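Local coordinates for ferric vibriobactin ABC transporter, periplasmic ferric vibriobactin-binding protein (Vibrio cholerae, PDB 3R5T) that binds the iron-loaded siderophore vibriobactin in the periplasm, probably to hand it to an ABC transporter for uptake into the cell, at residues A[25-30]-A[44-49]; A[53-58]-A[68-73]; A[166-171]-A[228-233]; A[174-179]-A[214-219]. All coordinates share one frame; numbering follows the deposited sequence.

Contact 1: A[25-30]-A[44-49]; sequences RILSTA and VIASAA
Ile26 and Val44 form the first rung between the parallel strands 26-28 and 44-49, the two strands of a beta-alpha-beta unit whose crossover is helix 31-39. The axes of the two short strand segments approach to 4.8 Å, at 21°.

Three backbone hydrogen bonds hold the pair. Ile26 O accepts from Ile45 N at 2.8 Å, Ala46 O accepts from Ser28 N, and Ser28 O takes Ala48 N at 2.9 Å. Ser28 O is also met by Ser47 CA at 3.2 Å, a CA-H...O contact that gives this carbonyl a second, weaker partner.

Apolar packing is divided between the two faces. Ile26 and Val44 lie on the face covered by helix 31-39, where Leu37 touches Val44; Leu27 and Ala46 lie on the other, with Leu27 CD1 4.2 Å from Ala46 CB, and both rest on Leu71 of the next strand.

At the N-terminal end of the pair, Arg25 folds back over Ile45, their side chains crossing at about a right angle. The chain bends at chi2 (-97°), placing CD, and at chi3, placing NE; the guanidinium lies over the isoleucine, with Ile45 CG1 3.8 Å above the centre of its plane. Arg25 NH2 meanwhile donates to Glu85 O.

The polar groups of the helix-side face are satisfied close by. Ser28 OG accepts from Ala30 N in an ST turn, and Thr34 OG1 from the crossover helix is hydrogen-bonded to both Ser28 OG and Ser47 OG. Ser47 OG gives its proton to Ala48 O at 2.7 Å, lying in the carbonyl plane on a lone pair.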
# COMPACT_ATOMS: atom_id res chain seq x y z
N ARG A 25 7.78 1.17 21.97
CA ARG A 25 6.81 2.26 21.89
C ARG A 25 7.03 2.96 20.56
O ARG A 25 7.71 3.99 20.50
CB ARG A 25 6.98 3.27 23.05
CG ARG A 25 6.76 2.68 24.43
CD ARG A 25 5.34 2.93 24.94
NE ARG A 25 4.94 4.35 24.92
CZ ARG A 25 3.67 4.74 24.92
NH1 ARG A 25 2.71 3.84 24.97
NH2 ARG A 25 3.36 6.04 24.88
N ILE A 26 6.47 2.39 19.51
CA ILE A 26 6.74 2.87 18.15
C ILE A 26 5.71 3.91 17.72
O ILE A 26 4.52 3.70 17.88
CB ILE A 26 6.72 1.71 17.14
CG1 ILE A 26 7.70 0.60 17.54
CG2 ILE A 26 6.99 2.22 15.74
CD1 ILE A 26 7.43 -0.75 16.88
N LEU A 27 6.20 5.02 17.17
CA LEU A 27 5.34 6.11 16.69
C LEU A 27 5.48 6.21 15.18
O LEU A 27 6.58 6.41 14.66
CB LEU A 27 5.72 7.45 17.35
CG LEU A 27 4.77 8.61 17.09
CD1 LEU A 27 4.68 9.52 18.29
CD2 LEU A 27 5.21 9.36 15.86
N SER A 28 4.37 6.08 14.46
CA SER A 28 4.43 6.18 13.02
C SER A 28 4.01 7.55 12.54
O SER A 28 2.94 8.06 12.92
CB SER A 28 3.52 5.14 12.36
OG SER A 28 3.51 5.36 10.96
N THR A 29 4.87 8.17 11.73
CA THR A 29 4.53 9.47 11.13
C THR A 29 3.91 9.36 9.75
O THR A 29 3.61 10.38 9.12
CB THR A 29 5.74 10.43 11.03
OG1 THR A 29 6.67 9.95 10.04
CG2 THR A 29 6.46 10.54 12.38
N ALA A 30 3.73 8.11 9.28
CA ALA A 30 3.20 7.85 7.93
C ALA A 30 2.05 6.85 7.99
O ALA A 30 2.26 5.66 8.26
CB ALA A 30 4.32 7.33 6.97
N VAL A 44 3.10 -0.45 17.84
CA VAL A 44 2.86 0.91 17.39
C VAL A 44 1.81 1.54 18.30
O VAL A 44 0.72 1.00 18.49
CB VAL A 44 2.49 1.01 15.87
CG1 VAL A 44 1.32 0.08 15.52
CG2 VAL A 44 2.21 2.47 15.49
N ILE A 45 2.18 2.64 18.90
CA ILE A 45 1.34 3.21 19.95
C ILE A 45 0.64 4.51 19.53
O ILE A 45 -0.23 5.01 20.24
CB ILE A 45 2.09 3.30 21.32
CG1 ILE A 45 3.43 4.03 21.15
CG2 ILE A 45 2.34 1.91 21.87
CD1 ILE A 45 3.31 5.53 20.97
N ALA A 46 0.99 5.01 18.35
CA ALA A 46 0.43 6.25 17.85
C ALA A 46 0.76 6.36 16.38
O ALA A 46 1.80 5.86 15.94
CB ALA A 46 0.99 7.46 18.63
N SER A 47 -0.13 6.97 15.61
CA SER A 47 0.10 7.13 14.18
C SER A 47 -0.50 8.42 13.67
O SER A 47 -1.64 8.77 14.02
CB SER A 47 -0.51 5.96 13.41
OG SER A 47 -0.43 6.18 12.01
N ALA A 48 0.26 9.12 12.83
CA ALA A 48 -0.31 10.19 12.03
C ALA A 48 -1.36 9.65 11.07
O ALA A 48 -1.49 8.43 10.86
CB ALA A 48 0.79 10.97 11.28
N ALA A 49 -2.14 10.55 10.47
CA ALA A 49 -3.29 10.17 9.66
C ALA A 49 -3.18 10.67 8.22
O ALA A 49 -2.20 11.32 7.84
CB ALA A 49 -4.59 10.70 10.32
O HOH W 1 0.46 10.40 7.87

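Contact 2: A[53-58]-A[68-73]; sequences STFFEQ and VKKLWP
Lys70 lies across the Phe55 ring, the side chains sliding past each other in opposite directions; it was modelled in two conformers, one described here. Its CD sits 3.8 Å above the ring plane of Phe55, offset toward the rim, in a CH-pi contact, while CB comes within 3.6 Å of Phe55 CZ. Lys70 CG is anti to the backbone N (chi1 -172°), and the chain bends at chi3 (57°), turning CE off an extended course. The ammonium stands high over the same face, too far for more than a weak cation-pi attraction; Lys70 NZ donates to Ser53 O at 3.0 Å and to a water that also accepts from Phe55 N.

At the edge of the ring, in its plane, lies Val68 O, 3.8 Å from Phe55 CE2. At the far end of strand 69-73, Pro73 CG comes 3.3 Å from Ser53 OG of the loop.

Around this shell, Ala63 and Arg60 of helix 60-65 and Ser47 of the neighbouring strand touch Phe55, and Trp59 meets its ring with planes about 45° apart. The contact ties the loop after strand 44-49 to strand 69-73 at one edge of the parallel sheet; Phe56 touches the bound siderophore. In this conformer, methylenes cover the ring and the ammonium is hydrogen-bonded to a carbonyl and a water, so both halves of the side chain bind the loop.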
# COMPACT_ATOMS: atom_id res chain seq x y z
N SER A 53 -7.39 13.54 8.13
CA SER A 53 -7.46 13.13 9.53
C SER A 53 -8.11 11.77 9.76
O SER A 53 -8.75 11.55 10.78
CB SER A 53 -8.17 14.21 10.36
OG SER A 53 -7.41 15.40 10.31
N THR A 54 -7.87 10.82 8.84
CA THR A 54 -8.43 9.49 9.00
C THR A 54 -7.33 8.43 9.01
O THR A 54 -6.24 8.64 8.48
CB THR A 54 -9.42 9.14 7.89
OG1 THR A 54 -8.76 9.19 6.61
CG2 THR A 54 -10.60 10.14 7.90
N PHE A 55 -7.65 7.31 9.65
CA PHE A 55 -6.91 6.06 9.49
C PHE A 55 -7.50 5.30 8.30
O PHE A 55 -8.69 5.39 8.02
CB PHE A 55 -7.07 5.19 10.74
CG PHE A 55 -6.22 5.59 11.93
CD1 PHE A 55 -5.11 6.41 11.79
CD2 PHE A 55 -6.53 5.10 13.19
CE1 PHE A 55 -4.33 6.73 12.90
CE2 PHE A 55 -5.75 5.41 14.29
CZ PHE A 55 -4.65 6.23 14.15
N PHE A 56 -6.69 4.50 7.61
CA PHE A 56 -7.23 3.68 6.52
C PHE A 56 -8.24 2.69 7.04
O PHE A 56 -8.00 2.02 8.06
CB PHE A 56 -6.14 2.97 5.71
CG PHE A 56 -5.28 3.88 4.89
CD1 PHE A 56 -5.84 4.86 4.08
CD2 PHE A 56 -3.90 3.77 4.92
CE1 PHE A 56 -5.04 5.70 3.32
CE2 PHE A 56 -3.09 4.60 4.15
CZ PHE A 56 -3.66 5.58 3.37
N GLU A 57 -9.37 2.56 6.35
CA GLU A 57 -10.50 1.79 6.87
C GLU A 57 -10.23 0.30 7.03
O GLU A 57 -10.83 -0.36 7.88
CB GLU A 57 -11.74 2.00 6.00
CG GLU A 57 -13.02 1.45 6.59
CD GLU A 57 -13.44 2.12 7.90
OE1 GLU A 57 -12.91 3.19 8.28
OE2 GLU A 57 -14.33 1.54 8.57
N GLN A 58 -9.33 -0.24 6.21
CA GLN A 58 -9.02 -1.66 6.33
C GLN A 58 -8.47 -2.06 7.71
O GLN A 58 -8.57 -3.23 8.10
CB GLN A 58 -8.07 -2.13 5.23
CG GLN A 58 -6.69 -1.46 5.25
CD GLN A 58 -6.61 -0.24 4.36
OE1 GLN A 58 -7.64 0.40 4.05
NE2 GLN A 58 -5.39 0.11 3.94
N VAL A 68 -4.12 2.56 19.39
CA VAL A 68 -3.17 3.37 18.63
C VAL A 68 -3.72 4.79 18.56
O VAL A 68 -4.75 5.02 17.94
CB VAL A 68 -2.98 2.83 17.19
CG1 VAL A 68 -2.04 3.73 16.39
CG2 VAL A 68 -2.47 1.40 17.22
N LYS A 69 -3.04 5.73 19.21
CA LYS A 69 -3.51 7.11 19.25
C LYS A 69 -3.41 7.77 17.88
O LYS A 69 -2.38 7.68 17.22
CB LYS A 69 -2.70 7.90 20.28
CG LYS A 69 -3.17 9.32 20.51
CD LYS A 69 -2.48 9.90 21.74
CE LYS A 69 -2.66 8.97 22.95
NZ LYS A 69 -1.97 9.44 24.20
N LYS A 70 -4.49 8.43 17.44
CA LYS A 70 -4.44 9.15 16.17
C LYS A 70 -3.81 10.51 16.38
O LYS A 70 -4.27 11.32 17.20
CB LYS A 70 -5.83 9.29 15.52
CG LYS A 70 -5.76 9.88 14.12
CD LYS A 70 -6.97 9.51 13.26
CE LYS A 70 -8.26 9.94 13.92
NZ LYS A 70 -9.45 9.76 13.03
N LEU A 71 -2.73 10.76 15.64
CA LEU A 71 -2.00 12.01 15.75
C LEU A 71 -2.45 12.98 14.66
O LEU A 71 -3.64 13.04 14.34
CB LEU A 71 -0.50 11.74 15.65
CG LEU A 71 0.01 10.72 16.69
CD1 LEU A 71 1.45 10.35 16.39
CD2 LEU A 71 -0.17 11.24 18.12
N TRP A 72 -1.51 13.75 14.12
CA TRP A 72 -1.82 14.83 13.18
C TRP A 72 -2.17 14.31 11.79
O TRP A 72 -1.76 13.21 11.43
CB TRP A 72 -0.61 15.78 13.08
CG TRP A 72 0.64 15.06 12.62
CD1 TRP A 72 1.03 14.83 11.33
CD2 TRP A 72 1.65 14.46 13.45
NE1 TRP A 72 2.21 14.12 11.30
CE2 TRP A 72 2.61 13.88 12.59
CE3 TRP A 72 1.83 14.34 14.84
CZ2 TRP A 72 3.74 13.22 13.07
CZ3 TRP A 72 2.96 13.66 15.31
CH2 TRP A 72 3.89 13.12 14.42
N PRO A 73 -2.90 15.11 11.00
CA PRO A 73 -3.10 14.76 9.60
C PRO A 73 -1.81 15.04 8.87
O PRO A 73 -1.10 15.98 9.21
CB PRO A 73 -4.19 15.74 9.12
CG PRO A 73 -4.38 16.72 10.19
CD PRO A 73 -3.49 16.41 11.36
O HOH W 2 -9.92 7.31 11.55

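Contact 3: A[166-171]-A[228-233]; sequences NIVSYH and ETTFLI. With VBN ((4S,5R)-N-{3-[(2,3-dihydroxybenzoyl)amino]propyl}-2-(2,3-dihydroxyphenyl)-N-[3-({[(4S,5R)-2-(2,3-dihydroxyphenyl)-5-met hyl-4,5-dihydro-1,3-oxazol-4-yl]carbonyl}amino)propyl]-5-methyl-4,5-dihydro-1,3-oxazole-4-carboxamide), chain B.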
# COMPACT_ATOMS: atom_id res chain seq x y z
N ASN A 166 -4.34 -3.92 -16.36
CA ASN A 166 -3.70 -2.74 -15.78
C ASN A 166 -4.40 -2.33 -14.49
O ASN A 166 -5.50 -2.80 -14.20
CB ASN A 166 -3.64 -1.56 -16.77
CG ASN A 166 -4.95 -1.32 -17.46
OD1 ASN A 166 -6.00 -1.21 -16.82
ND2 ASN A 166 -4.90 -1.22 -18.80
N ILE A 167 -3.74 -1.50 -13.71
CA ILE A 167 -4.28 -0.99 -12.46
C ILE A 167 -4.23 0.52 -12.52
O ILE A 167 -3.17 1.11 -12.71
CB ILE A 167 -3.47 -1.48 -11.24
CG1 ILE A 167 -3.42 -3.01 -11.22
CG2 ILE A 167 -4.07 -0.93 -9.95
CD1 ILE A 167 -2.42 -3.57 -10.20
N VAL A 168 -5.39 1.15 -12.37
CA VAL A 168 -5.50 2.57 -12.63
C VAL A 168 -6.05 3.32 -11.43
O VAL A 168 -6.96 2.85 -10.75
CB VAL A 168 -6.47 2.81 -13.82
CG1 VAL A 168 -6.73 4.31 -14.05
CG2 VAL A 168 -5.94 2.15 -15.10
N SER A 169 -5.49 4.50 -11.17
CA SER A 169 -6.08 5.49 -10.27
C SER A 169 -6.74 6.55 -11.15
O SER A 169 -6.07 7.34 -11.81
CB SER A 169 -5.01 6.11 -9.38
OG SER A 169 -5.60 7.04 -8.48
N TYR A 170 -8.07 6.55 -11.16
CA TYR A 170 -8.84 7.36 -12.10
C TYR A 170 -9.45 8.60 -11.48
O TYR A 170 -10.08 8.52 -10.42
CB TYR A 170 -9.95 6.50 -12.70
CG TYR A 170 -10.86 7.19 -13.68
CD1 TYR A 170 -10.42 7.53 -14.96
CD2 TYR A 170 -12.19 7.46 -13.36
CE1 TYR A 170 -11.28 8.12 -15.89
CE2 TYR A 170 -13.06 8.07 -14.28
CZ TYR A 170 -12.59 8.41 -15.53
OH TYR A 170 -13.45 9.00 -16.44
N HIS A 171 -9.26 9.73 -12.15
CA HIS A 171 -9.84 10.99 -11.71
C HIS A 171 -10.55 11.74 -12.82
O HIS A 171 -10.96 12.87 -12.61
CB HIS A 171 -8.78 11.89 -11.08
CG HIS A 171 -8.16 11.30 -9.86
ND1 HIS A 171 -8.83 11.21 -8.66
CD2 HIS A 171 -6.95 10.72 -9.67
CE1 HIS A 171 -8.05 10.61 -7.77
NE2 HIS A 171 -6.91 10.30 -8.36
N GLU A 228 -6.66 -6.13 -21.51
CA GLU A 228 -8.02 -6.61 -21.68
C GLU A 228 -8.84 -6.45 -20.41
O GLU A 228 -10.07 -6.57 -20.44
CB GLU A 228 -8.00 -8.08 -22.09
CG GLU A 228 -7.33 -8.34 -23.43
CD GLU A 228 -5.87 -8.79 -23.33
OE1 GLU A 228 -5.13 -8.39 -22.40
OE2 GLU A 228 -5.45 -9.55 -24.23
N THR A 229 -8.16 -6.18 -19.30
CA THR A 229 -8.81 -6.03 -18.00
C THR A 229 -8.24 -4.81 -17.29
O THR A 229 -7.04 -4.54 -17.38
CB THR A 229 -8.62 -7.30 -17.13
OG1 THR A 229 -9.28 -8.40 -17.77
CG2 THR A 229 -9.19 -7.10 -15.73
N THR A 230 -9.10 -4.06 -16.62
CA THR A 230 -8.67 -2.91 -15.83
C THR A 230 -9.20 -3.02 -14.41
O THR A 230 -10.38 -3.27 -14.20
CB THR A 230 -9.18 -1.58 -16.43
OG1 THR A 230 -8.53 -1.32 -17.68
CG2 THR A 230 -8.92 -0.40 -15.45
N PHE A 231 -8.31 -2.83 -13.43
CA PHE A 231 -8.70 -2.75 -12.04
C PHE A 231 -8.53 -1.31 -11.57
O PHE A 231 -7.48 -0.70 -11.80
CB PHE A 231 -7.84 -3.68 -11.20
CG PHE A 231 -8.07 -5.15 -11.46
CD1 PHE A 231 -9.16 -5.78 -10.89
CD2 PHE A 231 -7.21 -5.88 -12.27
CE1 PHE A 231 -9.40 -7.13 -11.13
CE2 PHE A 231 -7.44 -7.23 -12.51
CZ PHE A 231 -8.53 -7.85 -11.94
N LEU A 232 -9.54 -0.78 -10.89
CA LEU A 232 -9.49 0.60 -10.40
C LEU A 232 -9.26 0.66 -8.89
O LEU A 232 -10.03 0.11 -8.10
CB LEU A 232 -10.80 1.31 -10.76
CG LEU A 232 -10.91 1.51 -12.29
CD1 LEU A 232 -12.35 1.62 -12.72
CD2 LEU A 232 -10.13 2.75 -12.73
N ILE A 233 -8.21 1.36 -8.48
CA ILE A 233 -7.99 1.48 -7.04
C ILE A 233 -9.01 2.38 -6.38
O ILE A 233 -9.57 3.27 -7.03
CB ILE A 233 -6.54 1.91 -6.68
CG1 ILE A 233 -6.25 3.36 -7.10
CG2 ILE A 233 -5.55 0.91 -7.26
CD1 ILE A 233 -4.95 3.87 -6.45
C VBN B . -2.95 13.19 -4.32
N VBN B . -1.08 12.43 -2.79
O VBN B . -2.24 13.25 -5.27
CA VBN B . -2.40 13.04 -2.91
CB VBN B . -2.17 14.41 -2.17
CAB VBN B . -7.38 8.25 1.17
OAC VBN B . -4.25 9.30 -8.04
OAD VBN B . -6.02 12.42 -0.15
OAF VBN B . -0.35 8.35 -3.55
OAG VBN B . 3.72 10.66 -3.90
OAH VBN B . 0.32 9.97 -1.07
OAI VBN B . -2.03 10.14 -4.57
OAJ VBN B . 1.04 11.02 -3.60
OAK VBN B . -2.37 10.14 -1.45
CAL VBN B . -1.53 6.48 -6.57
CAM VBN B . 3.52 14.18 -2.69
CAN VBN B . -0.97 8.95 2.27
CAO VBN B . -0.81 6.77 -5.36
CAP VBN B . 4.07 12.94 -3.13
CAQ VBN B . -0.04 9.22 1.22
CAR VBN B . -2.44 7.45 -7.13
CAS VBN B . 2.13 14.34 -2.57
CAT VBN B . -2.37 9.12 2.06
CAU VBN B . -5.32 12.77 -6.73
CAV VBN B . -6.77 13.40 -3.61
CAW VBN B . -4.20 12.06 -7.49
CAX VBN B . -7.68 13.11 -2.39
CAY VBN B . -4.87 13.88 -5.77
CAZ VBN B . -5.26 13.44 -3.29
NBB VBN B . -3.45 11.04 -6.76
NBC VBN B . -7.46 11.76 -1.88
NBD VBN B . -4.84 9.72 -0.71
OBF VBN B . -5.17 9.39 1.59
CBG VBN B . -3.54 9.65 -7.16
CBH VBN B . -6.56 11.54 -0.74
CBJ VBN B . -0.16 13.53 -2.92
CBK VBN B . -1.00 8.03 -4.72
CBL VBN B . 3.21 11.87 -3.46
CBM VBN B . -0.53 9.65 -0.01
CBN VBN B . -1.86 8.95 -5.25
CBO VBN B . 1.90 12.04 -3.35
CBP VBN B . -1.87 9.81 -0.21
CBQ VBN B . -2.61 8.64 -6.51
CBR VBN B . 1.33 13.31 -2.86
CBS VBN B . -2.83 9.51 0.86
CBU VBN B . -6.54 9.51 1.02
CBW VBN B . -4.28 9.82 0.60
CBX VBN B . -6.24 10.07 -0.46
NBY VBN B . -4.38 13.44 -4.46
OG1 VBN B . -0.73 14.72 -2.42
CG2 VBN B . -2.70 14.57 -0.76
O HOH W 3 -9.49 5.04 -9.19
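Asn166 and Thr230 add a side-chain bond to a parallel strand pair: Thr230 OG1 donates to Asn166 OD1 at 2.7 Å, in the carbonyl plane on a lone pair. Asn166 CG sits between its own N and carbonyl carbon (chi1 47°), and the amide's other end, ND2, is hydrogen-bonded to Glu198. Thr230 OG1 is also hydrogen-bonded to Ser254, so both polar groups are occupied within a buried interface.

Four backbone hydrogen bonds zip the strands, among them Val168 N to Phe231 O at 2.8 Å. On one face Ile167 CG2 meets Ile233 CG2 at 3.6 Å, the side chains crossing at about a right angle. On the other, Val168 and Leu232 lie side by side, and Leu232 CD2 reaches 3.8 Å from both Val168 CB and Tyr170 CB.

Beyond the last bridge, segment 166-171 reaches the ligand. Ser169 OG donates to vibriobactin OAC at 2.7 Å and His171 NE2 to the same oxygen at 2.9 Å, which lies in the imidazole plane; Ile233 CD1 packs against Ser169 CB. The C-terminal end of strand 165-169 and the residues after it thus supply ligand-binding groups to the siderophore pocket of a periplasmic binding protein, while strand 229-233 packs behind them in the sheet.

Contact 4: A[174-179]-A[214-219]; sequences GVVNAV and FLRIHY. With VBN ((4S,5R)-N-{3-[(2,3-dihydroxybenzoyl)amino]propyl}-2-(2,3-dihydroxyphenyl)-N-[3-({[(4S,5R)-2-(2,3-dihydroxyphenyl)-5-met hyl-4,5-dihydro-1,3-oxazol-4-yl]carbonyl}amino)propyl]-5-methyl-4,5-dihydro-1,3-oxazole-4-carboxamide), chain B.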
# COMPACT_ATOMS: atom_id res chain seq x y z
N GLY A 174 -9.20 15.91 -18.03
CA GLY A 174 -8.64 17.21 -17.69
C GLY A 174 -7.83 17.22 -16.41
O GLY A 174 -7.50 18.29 -15.88
N VAL A 175 -7.51 16.04 -15.91
CA VAL A 175 -6.78 15.86 -14.66
C VAL A 175 -5.69 14.82 -14.88
O VAL A 175 -5.86 13.91 -15.70
CB VAL A 175 -7.71 15.36 -13.52
CG1 VAL A 175 -6.92 15.00 -12.26
CG2 VAL A 175 -8.76 16.42 -13.21
N VAL A 176 -4.59 14.94 -14.14
CA VAL A 176 -3.56 13.92 -14.20
C VAL A 176 -4.11 12.66 -13.54
O VAL A 176 -4.61 12.70 -12.42
CB VAL A 176 -2.26 14.40 -13.50
CG1 VAL A 176 -1.34 13.21 -13.20
CG2 VAL A 176 -1.57 15.46 -14.35
N ASN A 177 -4.02 11.53 -14.25
CA ASN A 177 -4.45 10.24 -13.72
C ASN A 177 -3.20 9.40 -13.45
O ASN A 177 -2.07 9.86 -13.66
CB ASN A 177 -5.35 9.52 -14.74
CG ASN A 177 -6.77 10.12 -14.81
OD1 ASN A 177 -7.74 9.43 -14.48
ND2 ASN A 177 -6.89 11.39 -15.23
N ALA A 178 -3.36 8.15 -13.03
CA ALA A 178 -2.16 7.37 -12.74
C ALA A 178 -2.35 5.89 -13.00
O ALA A 178 -3.46 5.37 -12.93
CB ALA A 178 -1.68 7.61 -11.31
N VAL A 179 -1.24 5.21 -13.31
CA VAL A 179 -1.27 3.80 -13.65
C VAL A 179 -0.17 3.04 -12.89
O VAL A 179 0.99 3.46 -12.90
CB VAL A 179 -1.10 3.59 -15.17
CG1 VAL A 179 -1.15 2.10 -15.52
CG2 VAL A 179 -2.15 4.37 -15.97
N PHE A 214 3.00 4.50 -8.84
CA PHE A 214 2.12 4.73 -9.98
C PHE A 214 2.73 5.81 -10.85
O PHE A 214 3.19 6.84 -10.34
CB PHE A 214 0.73 5.21 -9.52
CG PHE A 214 -0.16 4.11 -8.97
CD1 PHE A 214 -1.31 3.73 -9.65
CD2 PHE A 214 0.16 3.47 -7.79
CE1 PHE A 214 -2.13 2.73 -9.14
CE2 PHE A 214 -0.66 2.46 -7.28
CZ PHE A 214 -1.80 2.09 -7.97
N LEU A 215 2.70 5.60 -12.16
CA LEU A 215 3.14 6.62 -13.10
C LEU A 215 2.00 7.62 -13.22
O LEU A 215 0.88 7.24 -13.59
CB LEU A 215 3.44 6.01 -14.49
CG LEU A 215 4.13 6.95 -15.48
CD1 LEU A 215 5.53 7.27 -15.01
CD2 LEU A 215 4.20 6.33 -16.86
N ARG A 216 2.28 8.89 -12.92
CA ARG A 216 1.31 9.95 -13.11
C ARG A 216 1.37 10.39 -14.57
O ARG A 216 2.45 10.63 -15.11
CB ARG A 216 1.61 11.12 -12.17
CG ARG A 216 0.99 10.98 -10.80
CD ARG A 216 1.49 9.78 -10.03
NE ARG A 216 1.23 10.00 -8.61
CZ ARG A 216 1.65 9.22 -7.64
NH1 ARG A 216 2.33 8.10 -7.90
NH2 ARG A 216 1.36 9.54 -6.38
N ILE A 217 0.20 10.50 -15.21
CA ILE A 217 0.13 10.72 -16.65
C ILE A 217 -0.99 11.71 -17.03
O ILE A 217 -2.01 11.79 -16.35
CB ILE A 217 -0.10 9.38 -17.41
CG1 ILE A 217 -1.48 8.81 -17.08
CG2 ILE A 217 1.02 8.36 -17.10
CD1 ILE A 217 -1.87 7.58 -17.87
N HIS A 218 -0.81 12.43 -18.14
CA HIS A 218 -1.93 13.19 -18.71
C HIS A 218 -3.07 12.22 -19.02
O HIS A 218 -2.83 11.07 -19.42
CB HIS A 218 -1.53 13.93 -19.97
CG HIS A 218 -0.53 15.02 -19.75
ND1 HIS A 218 0.21 15.57 -20.78
CD2 HIS A 218 -0.14 15.66 -18.63
CE1 HIS A 218 1.01 16.50 -20.30
NE2 HIS A 218 0.82 16.57 -19.00
N TYR A 219 -4.29 12.70 -18.81
CA TYR A 219 -5.51 11.93 -19.01
C TYR A 219 -5.54 11.19 -20.34
O TYR A 219 -5.92 10.02 -20.38
CB TYR A 219 -6.70 12.87 -18.93
CG TYR A 219 -8.02 12.28 -19.34
CD1 TYR A 219 -8.64 12.67 -20.52
CD2 TYR A 219 -8.66 11.32 -18.56
CE1 TYR A 219 -9.86 12.16 -20.91
CE2 TYR A 219 -9.88 10.78 -18.95
CZ TYR A 219 -10.46 11.20 -20.13
OH TYR A 219 -11.68 10.71 -20.52
C VBN B . -2.95 13.19 -4.32
N VBN B . -1.08 12.43 -2.79
O VBN B . -2.24 13.25 -5.27
CA VBN B . -2.40 13.04 -2.91
CB VBN B . -2.17 14.41 -2.17
CAB VBN B . -7.38 8.25 1.17
OAC VBN B . -4.25 9.30 -8.04
OAD VBN B . -6.02 12.42 -0.15
OAF VBN B . -0.35 8.35 -3.55
OAG VBN B . 3.72 10.66 -3.90
OAH VBN B . 0.32 9.97 -1.07
OAI VBN B . -2.03 10.14 -4.57
OAJ VBN B . 1.04 11.02 -3.60
OAK VBN B . -2.37 10.14 -1.45
CAL VBN B . -1.53 6.48 -6.57
CAM VBN B . 3.52 14.18 -2.69
CAN VBN B . -0.97 8.95 2.27
CAO VBN B . -0.81 6.77 -5.36
CAP VBN B . 4.07 12.94 -3.13
CAQ VBN B . -0.04 9.22 1.22
CAR VBN B . -2.44 7.45 -7.13
CAS VBN B . 2.13 14.34 -2.57
CAT VBN B . -2.37 9.12 2.06
CAU VBN B . -5.32 12.77 -6.73
CAV VBN B . -6.77 13.40 -3.61
CAW VBN B . -4.20 12.06 -7.49
CAX VBN B . -7.68 13.11 -2.39
CAY VBN B . -4.87 13.88 -5.77
CAZ VBN B . -5.26 13.44 -3.29
NBB VBN B . -3.45 11.04 -6.76
NBC VBN B . -7.46 11.76 -1.88
NBD VBN B . -4.84 9.72 -0.71
OBF VBN B . -5.17 9.39 1.59
CBG VBN B . -3.54 9.65 -7.16
CBH VBN B . -6.56 11.54 -0.74
CBJ VBN B . -0.16 13.53 -2.92
CBK VBN B . -1.00 8.03 -4.72
CBL VBN B . 3.21 11.87 -3.46
CBM VBN B . -0.53 9.65 -0.01
CBN VBN B . -1.86 8.95 -5.25
CBO VBN B . 1.90 12.04 -3.35
CBP VBN B . -1.87 9.81 -0.21
CBQ VBN B . -2.61 8.64 -6.51
CBR VBN B . 1.33 13.31 -2.86
CBS VBN B . -2.83 9.51 0.86
CBU VBN B . -6.54 9.51 1.02
CBW VBN B . -4.28 9.82 0.60
CBX VBN B . -6.24 10.07 -0.46
NBY VBN B . -4.38 13.44 -4.46
OG1 VBN B . -0.73 14.72 -2.42
CG2 VBN B . -2.70 14.57 -0.76
O HOH W 4 -4.45 15.65 -18.32
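Val179 and Leu215 pair within an antiparallel ladder that joins strand 177-180 to strand 214-217, an edge strand of the mixed sheet, and that presents Phe214 and Arg216 to the siderophore pocket.

Asn177 with Ile217 and Val179 with Leu215 are hydrogen-bonded pairs, each closed by two reciprocal bonds; in the first, Ile217 N reaches Asn177 O at 2.8 Å. Ala178 and Arg216 between them form the non-hydrogen-bonded pair. Here Ala178 CB packs against Phe214 CB at 3.8 Å, while on the reverse face Val179 CG2 touches Ile217 CD1 at 3.7 Å.

Where the ladder ends, Asn177 and Tyr219 run side by side, with amide and ring planes 49° apart. Asn177 ND2 stands at the edge of the tyrosine ring, 3.8 Å from Tyr219 CD2. The amide is fixed chiefly from the preceding loop: OD1 accepts from His171 N and ND2 donates to Gly172 O. Tyr219 OH is hydrogen-bonded to Asp246.

On the pocket side, vibriobactin CAL lies 3.6 Å above the Phe214 ring, offset toward its rim. The Arg216 guanidinium also turns a face to the ligand, and the side chain of Arg216 comes to about 4 Å from the ferric ion. Its positive charge would be expected to favour the electron-rich catecholates. The bend at chi2 (62°) places CD, which meets Ala178 CB; NH1 forms a salt bridge with Asp213 and donates to Phe214 O. Arg216 NH2 meanwhile lies 3.2 Å from vibriobactin OAJ, which sits in the guanidinium plane.

Overall arrangement
Contact 1 lies in the parallel sheet of the N-terminal half, and contact 2 ties a loop to its edge strand 69-73; contacts 3 and 4 belong to the mixed sheet of the other half. Along the chain contact 1 closes before contact 2 opens, both close before contact 3 opens, and contact 4 is nested inside the loop closed by contact 3. Centres of contacts 1 and 2 lie about 9 Å apart, joined because strands 44-49 and 69-73 are neighbours; those of contacts 3 and 4 lie about 11 Å apart and meet through strands 165-169 and 177-180. Between the halves, centres are 26 to 31 Å apart. Vibriobactin occupies the cleft, touching contacts 3 and 4 and Phe56, as expected for a two-lobed binding protein.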